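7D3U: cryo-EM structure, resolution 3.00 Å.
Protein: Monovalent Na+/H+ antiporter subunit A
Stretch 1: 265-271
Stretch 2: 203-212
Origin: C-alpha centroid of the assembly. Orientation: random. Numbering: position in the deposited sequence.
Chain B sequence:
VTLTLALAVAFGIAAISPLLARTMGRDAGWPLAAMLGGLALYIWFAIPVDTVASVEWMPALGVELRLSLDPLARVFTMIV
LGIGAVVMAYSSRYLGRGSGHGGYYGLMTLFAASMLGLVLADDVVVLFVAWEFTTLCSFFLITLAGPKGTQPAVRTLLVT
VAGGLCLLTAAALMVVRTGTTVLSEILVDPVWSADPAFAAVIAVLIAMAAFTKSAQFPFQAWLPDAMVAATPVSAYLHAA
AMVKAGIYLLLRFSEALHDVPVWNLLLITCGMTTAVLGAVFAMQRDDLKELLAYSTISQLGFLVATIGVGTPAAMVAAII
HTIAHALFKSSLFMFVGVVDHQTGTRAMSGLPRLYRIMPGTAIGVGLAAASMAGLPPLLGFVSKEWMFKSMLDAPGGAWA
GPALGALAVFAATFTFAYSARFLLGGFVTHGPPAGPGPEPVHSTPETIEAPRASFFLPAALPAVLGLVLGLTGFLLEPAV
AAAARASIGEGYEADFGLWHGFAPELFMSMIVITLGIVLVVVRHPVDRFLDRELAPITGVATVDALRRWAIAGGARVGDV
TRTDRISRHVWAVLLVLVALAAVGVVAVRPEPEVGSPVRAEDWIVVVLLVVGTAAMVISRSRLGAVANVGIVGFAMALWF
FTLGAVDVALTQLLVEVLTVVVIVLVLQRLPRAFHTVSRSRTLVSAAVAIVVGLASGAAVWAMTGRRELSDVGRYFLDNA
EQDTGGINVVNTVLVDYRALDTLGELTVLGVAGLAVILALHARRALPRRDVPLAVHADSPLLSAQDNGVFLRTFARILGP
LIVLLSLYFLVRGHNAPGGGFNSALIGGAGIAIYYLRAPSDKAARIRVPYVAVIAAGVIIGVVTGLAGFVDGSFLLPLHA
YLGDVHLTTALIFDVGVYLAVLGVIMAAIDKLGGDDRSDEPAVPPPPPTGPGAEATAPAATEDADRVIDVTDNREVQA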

# COMPACT_ATOMS: atom_id res chain seq x y z
N LEU B 265 33.85 26.98 23.43
CA LEU B 265 32.96 28.12 23.24
C LEU B 265 31.50 27.74 23.47
O LEU B 265 30.80 28.38 24.26
CB LEU B 265 33.15 28.71 21.85
CG LEU B 265 32.23 29.87 21.48
CD1 LEU B 265 33.04 31.05 20.99
CD2 LEU B 265 31.22 29.43 20.43
N LEU B 266 31.03 26.69 22.79
CA LEU B 266 29.64 26.30 22.89
C LEU B 266 29.26 25.89 24.30
O LEU B 266 28.10 26.02 24.70
CB LEU B 266 29.35 25.15 21.92
CG LEU B 266 27.89 24.74 21.75
CD1 LEU B 266 27.04 25.95 21.44
CD2 LEU B 266 27.77 23.70 20.65
N LEU B 267 30.22 25.40 25.09
CA LEU B 267 29.94 25.08 26.47
C LEU B 267 29.94 26.32 27.34
O LEU B 267 28.96 26.60 28.04
CB LEU B 267 30.96 24.07 26.99
CG LEU B 267 30.72 22.58 26.75
CD1 LEU B 267 30.80 22.29 25.26
CD2 LEU B 267 31.70 21.72 27.51
N ILE B 268 31.03 27.10 27.29
CA ILE B 268 31.19 28.23 28.20
C ILE B 268 30.09 29.26 27.98
O ILE B 268 29.39 29.66 28.92
CB ILE B 268 32.58 28.86 28.03
CG1 ILE B 268 33.65 27.98 28.69
CG2 ILE B 268 32.61 30.26 28.60
CD1 ILE B 268 35.04 28.53 28.55
N THR B 269 29.92 29.71 26.73
CA THR B 269 28.99 30.82 26.50
C THR B 269 27.55 30.39 26.75
O THR B 269 26.77 31.15 27.34
CB THR B 269 29.17 31.40 25.10
OG1 THR B 269 28.56 32.69 25.04
CG2 THR B 269 28.55 30.51 24.03
N CYS B 270 27.18 29.17 26.37
CA CYS B 270 25.81 28.73 26.59
C CYS B 270 25.54 28.51 28.07
O CYS B 270 24.50 28.95 28.59
CB CYS B 270 25.52 27.45 25.81
SG CYS B 270 23.88 26.78 26.10
N GLY B 271 26.46 27.87 28.78
CA GLY B 271 26.28 27.66 30.21
C GLY B 271 26.21 28.96 30.98
O GLY B 271 25.43 29.09 31.92
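Stretch 2, residues 203-212: AVLIAMAAFT

Stretch 2 packs on stretch 1 as one helix beside another. Residues 265-271 are helical by their backbone angles, with phi between -79° and -62° and psi between -54° and -28°, and by i to i+4 hydrogen bonds such as Thr269 N to Leu265 O at 2.9 Å. Stretch 2 repeats the hydrogen bonding, for example from Ala207 N to Ala203 O at 2.9 Å and from Phe211 N to Ala207 O at 2.8 Å, and from Ala203 to Met208 its phi values lie between -75° and -62° and its psi values between -44° and -31°. Both helices extend beyond the residues described here. Their N-to-C directions differ by 30°, so they run broadly parallel, and their axes approach to 10.4 Å. The register follows from the nearest CA pairs: Leu267 CA lies 6.9 Å from Ala207 CA, whereas Cys270 CA lies 8.8 Å from Phe211 CA, a wider gap in which the phenyl ring is accommodated.

Leu265 takes no part, its side chain staying 8.1 Å from the other helix. Leu266 follows with the largest covered area of stretch 1, 82 Å². Its CA-to-CB bond points toward stretch 2, and with chi1 at t and chi2 at p the side chain enters a hole formed by Val204, Ala207, Met208 and Phe211. Leu266 CD2 lies 3.7 Å from Ala207 CB, 4.0 Å from Val204 CG2 and 4.1 Å from Met208 CE, while Leu266 CG is 4.0 Å from Phe211 CE2. The small side chain of Ala207 lines this hole, and the m, m, t rotamer of Met208 brings its methyl end nearer than its sideways CA-to-CB bond alone would suggest. The backbone is also in contact: Leu266 O lies 3.3 Å from Phe211 CZ, at the ring edge and near the ring plane.

Leu267 starts sideways, but its end turns inward, placing Leu267 CD1 4.1 Å from Ala207 CB. Ala207 thus meets two consecutive leucines. Leu267 CA also lies at the edge of the aromatic ring, 4.2 Å from Phe211 CZ. Ile268 points away and Thr269 is out of reach, as expected for the part of a helical turn that leaves the interface.

Cys270, one turn beyond Leu266, points toward stretch 2 again. Its SG is 3.4 Å from Phe211 CE2 and 3.8 Å from the Phe211 ring centroid, 29° off the ring normal, which places the sulfur over a ring face in a sulfur-aromatic contact. Gly271 adds no side chain. No hydrogen bond joins the two stretches; the 290 Å² buried between them, both sides summed, reflects mainly apolar packing.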

# COMPACT_ATOMS: atom_id res chain seq x y z
N ALA B 203 31.76 17.44 19.04
CA ALA B 203 31.57 18.32 20.18
C ALA B 203 30.24 19.06 20.09
O ALA B 203 29.52 19.18 21.08
CB ALA B 203 32.72 19.32 20.27
N VAL B 204 29.90 19.55 18.90
CA VAL B 204 28.62 20.24 18.73
C VAL B 204 27.46 19.28 18.98
O VAL B 204 26.50 19.61 19.68
CB VAL B 204 28.54 20.89 17.34
CG1 VAL B 204 27.10 21.20 16.99
CG2 VAL B 204 29.37 22.15 17.31
N LEU B 205 27.54 18.07 18.42
CA LEU B 205 26.47 17.10 18.60
C LEU B 205 26.29 16.72 20.06
O LEU B 205 25.16 16.64 20.56
CB LEU B 205 26.73 15.85 17.76
CG LEU B 205 26.55 16.01 16.25
CD1 LEU B 205 26.76 14.67 15.57
CD2 LEU B 205 25.18 16.56 15.93
N ILE B 206 27.39 16.52 20.78
CA ILE B 206 27.27 16.10 22.17
C ILE B 206 26.85 17.25 23.07
O ILE B 206 26.10 17.06 24.02
CB ILE B 206 28.59 15.45 22.63
CG1 ILE B 206 28.62 13.99 22.20
CG2 ILE B 206 28.76 15.56 24.13
CD1 ILE B 206 29.98 13.39 22.23
N ALA B 207 27.31 18.47 22.77
CA ALA B 207 26.82 19.63 23.52
C ALA B 207 25.32 19.80 23.33
O ALA B 207 24.60 20.10 24.29
CB ALA B 207 27.57 20.89 23.08
N MET B 208 24.83 19.60 22.11
CA MET B 208 23.38 19.65 21.90
C MET B 208 22.68 18.48 22.57
O MET B 208 21.53 18.62 23.01
CB MET B 208 23.07 19.67 20.41
CG MET B 208 23.52 20.94 19.70
SD MET B 208 23.14 22.42 20.64
CE MET B 208 23.79 23.68 19.56
N ALA B 209 23.34 17.33 22.68
CA ALA B 209 22.73 16.18 23.33
C ALA B 209 22.67 16.35 24.84
O ALA B 209 21.83 15.73 25.50
CB ALA B 209 23.49 14.91 22.98
N ALA B 210 23.54 17.18 25.41
CA ALA B 210 23.56 17.40 26.84
C ALA B 210 22.93 18.73 27.25
O ALA B 210 22.65 18.92 28.43
CB ALA B 210 25.00 17.34 27.37
N PHE B 211 22.71 19.64 26.30
CA PHE B 211 21.96 20.85 26.60
C PHE B 211 20.47 20.59 26.69
O PHE B 211 19.74 21.42 27.23
CB PHE B 211 22.22 21.92 25.53
CG PHE B 211 23.59 22.53 25.60
CD1 PHE B 211 24.46 22.20 26.62
CD2 PHE B 211 24.00 23.43 24.65
CE1 PHE B 211 25.72 22.76 26.68
CE2 PHE B 211 25.25 24.00 24.70
CZ PHE B 211 26.11 23.66 25.72
N THR B 212 20.01 19.45 26.18
CA THR B 212 18.60 19.09 26.22
C THR B 212 18.25 18.23 27.42
O THR B 212 17.16 18.37 27.99
CB THR B 212 18.21 18.35 24.94
OG1 THR B 212 19.07 17.23 24.76
CG2 THR B 212 18.33 19.27 23.74